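Long-range contacts in extracellular endo-alpha-(1->5)-L-arabinanase 1 (Bacillus subtilis, PDB 1UV4), which cleaves internal alpha-(1->5) linkages of linear and branched arabinan in the degradation of plant cell walls, using a bound calcium ion as cofactor: residues 12-17 / 263-269; 22-27 / 39-45. One frame throughout, in Å; residues are numbered along the deposited sequence.

In the fold
The chain folds into a five-bladed beta-propeller, the fold of family 43 glycoside hydrolases. Strand 4-8 at the N terminus completes the last blade beside strand 276-283; the chain then passes through 12-17 into the first blade. There strands 16-20, 23-29, 37-42 and 49-54 follow one another as a meander, and contact 2 pairs the second with the third, closing a short hairpin loop. Contact 1 closes a far longer loop, bringing 263-269 of the last blade against the entry to the first, so contact 2 is nested within it. The two contacts touch directly: Thr16 O lies 2.9 Å from Leu27 N, and Met17 CE lies 3.7 Å from Trp24 CZ3.

Contact 1. Residues 12-17 / 263-269; sequences LHDPTM and ILVRHAY. With EDO (1,2-ethanediol), chain G; EDO (1,2-ethanediol), chain E.
This is an interface between neighbouring blades of a five-bladed beta-propeller: 12-17, running from a loop into an inner strand of the first blade, packs on one face of strand 263-269 in the last. CA atoms are nearest for His13-His267 (5.6 Å) and Pro15-Arg266 (6.1 Å), yet no backbone-to-backbone hydrogen bond joins the segments. Ile263, Val265 and His267 point toward 12-17. Ile263 CG2 lies 4.2 Å from Met17 CE, the end of a side chain extended by t chi1 and chi2. Val265 (m) wedges between Met17 and Pro15, with CG1 3.8 Å from Met17 CE and CG2 4.2 Å from Pro15 CG. The CA-to-CB bond of Arg266 points away from 12-17; NH1 hydrogen-bonds Asn282, NE and NH2 each donate to O1 of an ethanediol (chain E) at 3.0 Å, and backbone C meets Pro15 CG at 3.7 Å. His267 (chi1 p) uses both ring nitrogens: NE2 is hydrogen-bonded to Thr212, and ND1 accepts from Asp14 N (3.0 Å, 168°); Asp14, the inferred proton acceptor, has left-handed phi/psi of 60/55. Asp14 OD2 hydrogen-bonds Thr29, and Thr16 OG1 hydrogen-bonds the calcium ligand Asp257. Tyr269 (chi1 m) brings OH to 3.0 Å from His13 NE2.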
ATOM      1  N   LEU A  12       9.986   9.516  -2.403  1.00 11.13           N
ATOM      2  CA  LEU A  12       9.363   8.208  -2.442  1.00 11.77           C
ATOM      3  C   LEU A  12       7.860   8.364  -2.363  1.00 10.86           C
ATOM      4  O   LEU A  12       7.391   9.163  -1.606  1.00 11.34           O
ATOM      5  CB  LEU A  12       9.848   7.265  -1.294  1.00 11.34           C
ATOM      6  CG  LEU A  12       9.616   5.794  -1.549  1.00 12.34           C
ATOM      7  CD1 LEU A  12      10.329   5.238  -2.760  1.00 13.03           C
ATOM      8  CD2 LEU A  12      10.068   5.035  -0.277  1.00 13.63           C
ATOM      9  N   HIS A  13       7.150   7.581  -3.168  1.00 11.43           N
ATOM     10  CA  HIS A  13       5.693   7.624  -3.218  1.00 11.40           C
ATOM     11  C   HIS A  13       5.163   6.195  -3.067  1.00 11.89           C
ATOM     12  O   HIS A  13       5.701   5.250  -3.621  1.00 12.45           O
ATOM     13  CB  HIS A  13       5.277   8.185  -4.620  1.00 12.00           C
ATOM     14  CG  HIS A  13       3.838   8.578  -4.734  1.00 15.37           C
ATOM     15  ND1 HIS A  13       3.094   8.268  -5.848  1.00 21.77           N
ATOM     16  CD2 HIS A  13       3.012   9.253  -3.904  1.00 22.00           C
ATOM     17  CE1 HIS A  13       1.865   8.727  -5.689  1.00 22.25           C
ATOM     18  NE2 HIS A  13       1.785   9.321  -4.517  1.00 23.30           N
ATOM     19  N   ASP A  14       4.095   6.059  -2.307  1.00 12.01           N
ATOM     20  CA  ASP A  14       3.427   4.740  -2.066  1.00 12.54           C
ATOM     21  C   ASP A  14       4.385   3.756  -1.417  1.00 12.33           C
ATOM     22  O   ASP A  14       4.610   2.671  -1.948  1.00 12.95           O
ATOM     23  CB  ASP A  14       2.800   4.149  -3.321  1.00 13.17           C
ATOM     24  CG  ASP A  14       1.999   5.158  -4.128  1.00 16.48           C
ATOM     25  OD1 ASP A  14       1.137   5.861  -3.547  1.00 17.03           O
ATOM     26  OD2 ASP A  14       2.142   5.328  -5.382  1.00 18.34           O
ATOM     27  N   PRO A  15       4.987   4.113  -0.281  1.00 11.96           N
ATOM     28  CA  PRO A  15       6.083   3.295   0.291  1.00 11.69           C
ATOM     29  C   PRO A  15       5.659   2.010   1.037  1.00 12.64           C
ATOM     30  O   PRO A  15       4.566   1.906   1.588  1.00 14.98           O
ATOM     31  CB  PRO A  15       6.707   4.250   1.291  1.00 12.91           C
ATOM     32  CG  PRO A  15       5.508   5.046   1.762  1.00 12.15           C
ATOM     33  CD  PRO A  15       4.714   5.310   0.536  1.00 11.02           C
ATOM     34  N   THR A  16       6.612   1.088   1.055  1.00 12.63           N
ATOM     35  CA  THR A  16       6.594  -0.048   1.981  1.00 13.61           C
ATOM     36  C   THR A  16       8.027  -0.184   2.453  1.00 14.35           C
ATOM     37  O   THR A  16       8.954   0.315   1.812  1.00 16.65           O
ATOM     38  CB  THR A  16       6.076  -1.282   1.222  1.00 15.96           C
ATOM     39  OG1 THR A  16       5.822  -2.403   2.111  1.00 18.34           O
ATOM     40  CG2 THR A  16       7.040  -1.817   0.230  1.00 15.02           C
ATOM     41  N   MET A  17       8.264  -0.846   3.582  1.00 12.72           N
ATOM     42  CA  MET A  17       9.596  -0.861   4.149  1.00 13.48           C
ATOM     43  C   MET A  17       9.795  -2.164   4.882  1.00 12.58           C
ATOM     44  O   MET A  17       8.863  -2.691   5.449  1.00 11.76           O
ATOM     45  CB  MET A  17       9.751   0.313   5.136  1.00 13.52           C
ATOM     46  CG  MET A  17      11.154   0.445   5.774  1.00 15.40           C
ATOM     47  SD  MET A  17      11.382   1.990   6.698  1.00 14.14           S
ATOM     48  CE  MET A  17      10.718   1.548   8.266  1.00 14.63           C
ATOM     49  N   ILE A 263       5.229   0.601  13.426  1.00 13.12           N
ATOM     50  CA  ILE A 263       5.852   1.679  12.676  1.00 12.69           C
ATOM     51  C   ILE A 263       4.912   2.025  11.562  1.00 13.36           C
ATOM     52  O   ILE A 263       4.440   1.114  10.913  1.00 14.50           O
ATOM     53  CB  ILE A 263       7.208   1.235  12.070  1.00 12.11           C
ATOM     54  CG1 ILE A 263       8.168   0.800  13.192  1.00 12.48           C
ATOM     55  CG2 ILE A 263       7.777   2.368  11.180  1.00 12.76           C
ATOM     56  CD1 ILE A 263       9.524   0.249  12.697  1.00 14.06           C
ATOM     57  N   LEU A 264       4.651   3.314  11.336  1.00 11.99           N
ATOM     58  CA  LEU A 264       3.863   3.743  10.197  1.00 13.38           C
ATOM     59  C   LEU A 264       4.735   4.536   9.259  1.00 13.15           C
ATOM     60  O   LEU A 264       5.279   5.569   9.645  1.00 12.56           O
ATOM     61  CB  LEU A 264       2.659   4.595  10.647  1.00 14.34           C
ATOM     62  CG  LEU A 264       1.664   4.815   9.502  1.00 16.72           C
ATOM     63  CD1 LEU A 264       0.895   3.586   9.145  1.00 18.15           C
ATOM     64  CD2 LEU A 264       0.716   5.978   9.743  1.00 22.00           C
ATOM     65  N   VAL A 265       4.882   4.039   8.045  1.00 12.44           N
ATOM     66  CA  VAL A 265       5.536   4.774   6.982  1.00 12.36           C
ATOM     67  C   VAL A 265       4.454   5.365   6.097  1.00 12.95           C
ATOM     68  O   VAL A 265       3.368   4.801   5.949  1.00 14.05           O
ATOM     69  CB  VAL A 265       6.542   3.883   6.147  1.00 11.93           C
ATOM     70  CG1 VAL A 265       7.590   3.258   7.094  1.00 12.42           C
ATOM     71  CG2 VAL A 265       5.840   2.801   5.349  1.00 12.43           C
ATOM     72  N   ARG A 266       4.770   6.478   5.482  1.00 12.67           N
ATOM     73  CA  ARG A 266       3.822   7.088   4.521  1.00 12.68           C
ATOM     74  C   ARG A 266       4.598   8.064   3.670  1.00 12.98           C
ATOM     75  O   ARG A 266       5.768   8.353   3.973  1.00 14.12           O
ATOM     76  CB  ARG A 266       2.701   7.837   5.255  1.00 14.21           C
ATOM     77  CG  ARG A 266       3.065   9.131   5.874  1.00 17.78           C
ATOM     78  CD  ARG A 266       3.113   9.044   7.286  1.00 20.61           C
ATOM     79  NE  ARG A 266       3.363  10.295   8.023  1.00 15.77           N
ATOM     80  CZ  ARG A 266       4.084  10.329   9.122  1.00 16.50           C
ATOM     81  NH1 ARG A 266       4.624   9.219   9.588  1.00 16.31           N
ATOM     82  NH2 ARG A 266       4.224  11.458   9.782  1.00 15.42           N
ATOM     83  N   HIS A 267       3.989   8.547   2.598  1.00 12.87           N
ATOM     84  CA  HIS A 267       4.549   9.687   1.877  1.00 13.43           C
ATOM     85  C   HIS A 267       3.813  10.945   2.289  1.00 12.90           C
ATOM     86  O   HIS A 267       2.691  10.883   2.780  1.00 12.60           O
ATOM     87  CB  HIS A 267       4.529   9.487   0.356  1.00 13.02           C
ATOM     88  CG  HIS A 267       3.153   9.369  -0.251  1.00 11.32           C
ATOM     89  ND1 HIS A 267       2.691   8.221  -0.867  1.00 10.71           N
ATOM     90  CD2 HIS A 267       2.141  10.274  -0.339  1.00 13.45           C
ATOM     91  CE1 HIS A 267       1.440   8.413  -1.268  1.00 12.75           C
ATOM     92  NE2 HIS A 267       1.083   9.643  -0.943  1.00 13.20           N
ATOM     93  N   ALA A 268       4.437  12.107   2.095  1.00 13.77           N
ATOM     94  CA  ALA A 268       3.740  13.393   2.209  1.00 13.69           C
ATOM     95  C   ALA A 268       4.539  14.382   1.375  1.00 13.67           C
ATOM     96  O   ALA A 268       5.752  14.172   1.144  1.00 13.60           O
ATOM     97  CB  ALA A 268       3.622  13.840   3.634  1.00 14.01           C
ATOM     98  N   TYR A 269       3.877  15.420   0.886  1.00 12.59           N
ATOM     99  CA  TYR A 269       4.445  16.330  -0.098  1.00 13.56           C
ATOM    100  C   TYR A 269       5.028  17.566   0.574  1.00 12.32           C
ATOM    101  O   TYR A 269       4.361  18.291   1.299  1.00 12.62           O
ATOM    102  CB  TYR A 269       3.377  16.690  -1.093  1.00 13.67           C
ATOM    103  CG  TYR A 269       2.825  15.522  -1.859  1.00 13.90           C
ATOM    104  CD1 TYR A 269       1.768  14.745  -1.347  1.00 16.95           C
ATOM    105  CD2 TYR A 269       3.381  15.114  -3.037  1.00 13.21           C
ATOM    106  CE1 TYR A 269       1.243  13.675  -2.067  1.00 17.60           C
ATOM    107  CE2 TYR A 269       2.875  14.053  -3.746  1.00 14.58           C
ATOM    108  CZ  TYR A 269       1.811  13.331  -3.245  1.00 16.33           C
ATOM    109  OH  TYR A 269       1.289  12.272  -4.010  1.00 20.62           O
TER
HETATM  110  C1  EDO G1297       7.499  -5.543   5.896  0.50 28.51           C
HETATM  111  O1  EDO G1297       7.090  -4.265   5.486  0.50 30.57           O
HETATM  112  C2  EDO G1297       7.391  -5.681   7.401  0.50 30.73           C
HETATM  113  O2  EDO G1297       8.264  -6.693   7.842  0.50 29.34           O
HETATM  114  C1  EDO E1295       2.423  14.539   7.654  1.00 27.24           C
HETATM  115  O1  EDO E1295       2.478  13.171   8.039  1.00 26.84           O
HETATM  116  C2  EDO E1295       2.534  15.440   8.860  1.00 29.36           C
HETATM  117  O2  EDO E1295       1.269  15.576   9.484  1.00 31.97           O

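Contact 2. Residues 22-27 / 39-45; sequences SSWYAL and VLKSSDA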
ATOM      1  N   SER A  22      21.624  -5.530   8.458  1.00 10.49           N
ATOM      2  CA  SER A  22      21.935  -4.236   9.077  1.00 11.66           C
ATOM      3  C   SER A  22      21.322  -3.050   8.308  1.00 11.30           C
ATOM      4  O   SER A  22      21.590  -1.906   8.672  1.00 12.70           O
ATOM      5  CB  SER A  22      23.456  -4.040   9.184  1.00 12.06           C
ATOM      6  OG  SER A  22      24.029  -3.988   7.885  1.00 15.81           O
ATOM      7  N   SER A  23      20.489  -3.309   7.299  1.00 11.81           N
ATOM      8  CA  SER A  23      19.875  -2.255   6.488  1.00 10.99           C
ATOM      9  C   SER A  23      18.362  -2.287   6.491  1.00 11.43           C
ATOM     10  O   SER A  23      17.753  -3.350   6.637  1.00 11.99           O
ATOM     11  CB  SER A  23      20.319  -2.309   5.027  1.00 10.96           C
ATOM     12  OG  SER A  23      21.715  -2.183   4.950  1.00 13.92           O
ATOM     13  N   TRP A  24      17.772  -1.125   6.248  1.00 12.52           N
ATOM     14  CA  TRP A  24      16.371  -0.990   5.904  1.00 12.14           C
ATOM     15  C   TRP A  24      16.240  -0.835   4.379  1.00 12.12           C
ATOM     16  O   TRP A  24      17.092  -0.198   3.757  1.00 12.19           O
ATOM     17  CB  TRP A  24      15.780   0.243   6.568  1.00 13.90           C
ATOM     18  CG  TRP A  24      15.663   0.153   8.050  1.00 13.01           C
ATOM     19  CD1 TRP A  24      16.521   0.612   8.985  1.00 17.08           C
ATOM     20  CD2 TRP A  24      14.563  -0.415   8.751  1.00 12.47           C
ATOM     21  NE1 TRP A  24      16.023   0.342  10.239  1.00 17.38           N
ATOM     22  CE2 TRP A  24      14.814  -0.286  10.113  1.00 15.87           C
ATOM     23  CE3 TRP A  24      13.394  -1.057   8.341  1.00 13.88           C
ATOM     24  CZ2 TRP A  24      13.916  -0.762  11.091  1.00 17.15           C
ATOM     25  CZ3 TRP A  24      12.517  -1.518   9.291  1.00 17.91           C
ATOM     26  CH2 TRP A  24      12.785  -1.385  10.639  1.00 15.70           C
ATOM     27  N   TYR A  25      15.173  -1.395   3.793  1.00 12.70           N
ATOM     28  CA  TYR A  25      14.842  -1.191   2.391  1.00 13.01           C
ATOM     29  C   TYR A  25      13.469  -0.606   2.345  1.00 13.10           C
ATOM     30  O   TYR A  25      12.535  -1.128   3.005  1.00 14.62           O
ATOM     31  CB  TYR A  25      14.895  -2.503   1.592  1.00 13.40           C
ATOM     32  CG  TYR A  25      16.296  -3.031   1.484  1.00 15.82           C
ATOM     33  CD1 TYR A  25      16.829  -3.825   2.489  1.00 15.18           C
ATOM     34  CD2 TYR A  25      17.107  -2.698   0.396  1.00 18.22           C
ATOM     35  CE1 TYR A  25      18.132  -4.288   2.441  1.00 19.12           C
ATOM     36  CE2 TYR A  25      18.421  -3.193   0.331  1.00 18.01           C
ATOM     37  CZ  TYR A  25      18.902  -3.985   1.359  1.00 17.40           C
ATOM     38  OH  TYR A  25      20.206  -4.497   1.413  1.00 23.53           O
ATOM     39  N   ALA A  26      13.347   0.485   1.626  1.00 12.18           N
ATOM     40  CA  ALA A  26      12.063   1.115   1.347  1.00 12.61           C
ATOM     41  C   ALA A  26      11.803   0.999  -0.142  1.00 14.33           C
ATOM     42  O   ALA A  26      12.661   1.331  -0.968  1.00 15.37           O
ATOM     43  CB  ALA A  26      12.029   2.570   1.795  1.00 13.85           C
ATOM     44  N   LEU A  27      10.638   0.489  -0.507  1.00 14.15           N
ATOM     45  CA  LEU A  27      10.292   0.367  -1.911  1.00 13.64           C
ATOM     46  C   LEU A  27       9.115   1.268  -2.187  1.00 12.63           C
ATOM     47  O   LEU A  27       8.300   1.538  -1.285  1.00 13.77           O
ATOM     48  CB  LEU A  27       9.923  -1.061  -2.281  1.00 14.72           C
ATOM     49  CG  LEU A  27      11.028  -2.083  -2.060  1.00 18.25           C
ATOM     50  CD1 LEU A  27      11.129  -2.467  -0.638  1.00 23.15           C
ATOM     51  CD2 LEU A  27      10.777  -3.370  -2.902  1.00 19.96           C
ATOM     52  N   VAL A  39      13.629   1.488  -5.344  1.00 13.21           N
ATOM     53  CA  VAL A  39      14.228   0.828  -4.167  1.00 13.39           C
ATOM     54  C   VAL A  39      15.244   1.772  -3.511  1.00 12.63           C
ATOM     55  O   VAL A  39      16.159   2.268  -4.170  1.00 12.98           O
ATOM     56  CB  VAL A  39      14.968  -0.482  -4.543  1.00 14.28           C
ATOM     57  CG1 VAL A  39      15.560  -1.118  -3.298  1.00 13.39           C
ATOM     58  CG2 VAL A  39      14.005  -1.463  -5.277  1.00 16.20           C
ATOM     59  N   LEU A  40      15.057   1.988  -2.209  1.00 11.67           N
ATOM     60  CA  LEU A  40      15.946   2.774  -1.380  1.00 11.14           C
ATOM     61  C   LEU A  40      16.530   1.899  -0.256  1.00 11.20           C
ATOM     62  O   LEU A  40      15.891   0.998   0.211  1.00 12.20           O
ATOM     63  CB  LEU A  40      15.208   3.931  -0.723  1.00 11.85           C
ATOM     64  CG  LEU A  40      14.431   4.904  -1.621  1.00 13.25           C
ATOM     65  CD1 LEU A  40      13.905   6.023  -0.699  1.00 13.76           C
ATOM     66  CD2 LEU A  40      15.302   5.485  -2.674  1.00 11.56           C
ATOM     67  N   LYS A  41      17.756   2.184   0.130  1.00 11.64           N
ATOM     68  CA  LYS A  41      18.466   1.464   1.198  1.00 11.42           C
ATOM     69  C   LYS A  41      19.039   2.462   2.206  1.00 10.94           C
ATOM     70  O   LYS A  41      19.513   3.542   1.832  1.00 11.15           O
ATOM     71  CB  LYS A  41      19.594   0.653   0.617  1.00 12.39           C
ATOM     72  CG  LYS A  41      20.369  -0.238   1.591  1.00 12.34           C
ATOM     73  CD  LYS A  41      21.485  -0.948   0.858  1.00 14.04           C
ATOM     74  CE  LYS A  41      22.311  -1.830   1.791  1.00 18.58           C
ATOM     75  NZ  LYS A  41      23.436  -2.458   1.052  1.00 20.88           N
ATOM     76  N   SER A  42      18.996   2.105   3.497  1.00 12.15           N
ATOM     77  CA  SER A  42      19.638   2.909   4.508  1.00 12.97           C
ATOM     78  C   SER A  42      20.080   2.074   5.694  1.00 14.31           C
ATOM     79  O   SER A  42      19.639   0.975   5.879  1.00 14.68           O
ATOM     80  CB  SER A  42      18.714   4.011   4.937  1.00 14.25           C
ATOM     81  OG  SER A  42      17.634   3.489   5.579  1.00 14.74           O
ATOM     82  N   SER A  43      20.978   2.638   6.478  1.00 14.75           N
ATOM     83  CA  SER A  43      21.371   2.081   7.759  1.00 16.78           C
ATOM     84  C   SER A  43      20.567   2.711   8.921  1.00 18.34           C
ATOM     85  O   SER A  43      20.559   2.145  10.025  1.00 20.63           O
ATOM     86  CB  SER A  43      22.880   2.310   7.969  1.00 15.93           C
ATOM     87  OG  SER A  43      23.162   3.696   8.131  1.00 18.14           O
ATOM     88  N   ASP A  44      19.941   3.875   8.702  1.00 19.44           N
ATOM     89  CA  ASP A  44      19.316   4.664   9.791  1.00 20.67           C
ATOM     90  C   ASP A  44      17.831   4.990   9.534  1.00 21.18           C
ATOM     91  O   ASP A  44      17.226   5.790  10.271  1.00 22.19           O
ATOM     92  CB  ASP A  44      20.141   5.942  10.094  1.00 20.75           C
ATOM     93  CG  ASP A  44      20.164   6.951   8.939  1.00 20.88           C
ATOM     94  OD1 ASP A  44      19.578   6.684   7.864  1.00 19.41           O
ATOM     95  OD2 ASP A  44      20.768   8.055   9.033  1.00 25.41           O
ATOM     96  N   ALA A  45      17.249   4.363   8.510  1.00 21.12           N
ATOM     97  CA  ALA A  45      15.888   4.680   8.055  1.00 21.07           C
ATOM     98  C   ALA A  45      15.563   6.173   7.839  1.00 21.63           C
ATOM     99  O   ALA A  45      14.382   6.579   7.846  1.00 22.16           O
ATOM    100  CB  ALA A  45      14.839   4.033   9.008  1.00 21.88           C
TER
HETATM  101  O   HOH W   1      22.346  -4.080  -0.885  1.00 41.51           O
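Strands 23-27 and 39-42 run antiparallel, their axes 4.6 Å apart at closest approach and their directions 159° apart, as the central hairpin of the first propeller blade. The register is unbroken. Trp24-Ser42 and Ala26-Leu40 are hydrogen-bonded pairs: Trp24 N to Ser42 O is 2.8 Å, Ser42 N to Trp24 O 3.0 Å, Ala26 N to Leu40 O 3.0 Å and Leu40 N to Ala26 O 2.8 Å, with N-H...O angles of 157-164°. Tyr25-Lys41 and Leu27-Val39 are non-hydrogen-bonded pairs, where CA-H...O contacts such as Lys41 CA to Trp24 O (3.3 Å) add to the pairing. Tyr25 and Leu27 instead hydrogen-bond through their backbones to Ile18 and Thr16 of strand 16-20, and Val39 and Lys41 to strand 49-54, which makes this pair the middle of a four-stranded meander.

On the face of Tyr25, Leu27, Val39 and Lys41, Val39 touches both aliphatic and aromatic neighbours: its CG2 is 4.4 Å from Leu27 CG and its CG1 meets the edge of the Tyr25 ring, 4.3 Å from CD2. Lys41, all t, stretches past Tyr25, so that CE is 3.4 Å from Tyr25 OH, and a water bridges Tyr25 OH (3.2 Å) and Lys41 NZ (2.8 Å). On the face of Trp24, Ala26, Leu40 and Ser42, Ala26 CB packs 4.3 Å from Leu40 CB. Beyond the strand end the chain turns back through Ala45, whose left-handed phi/psi of 49/24 accompanies a CH-pi contact: its CB lies 4.0 Å from the centroid of the Trp24 five-membered ring, 18° off the normal.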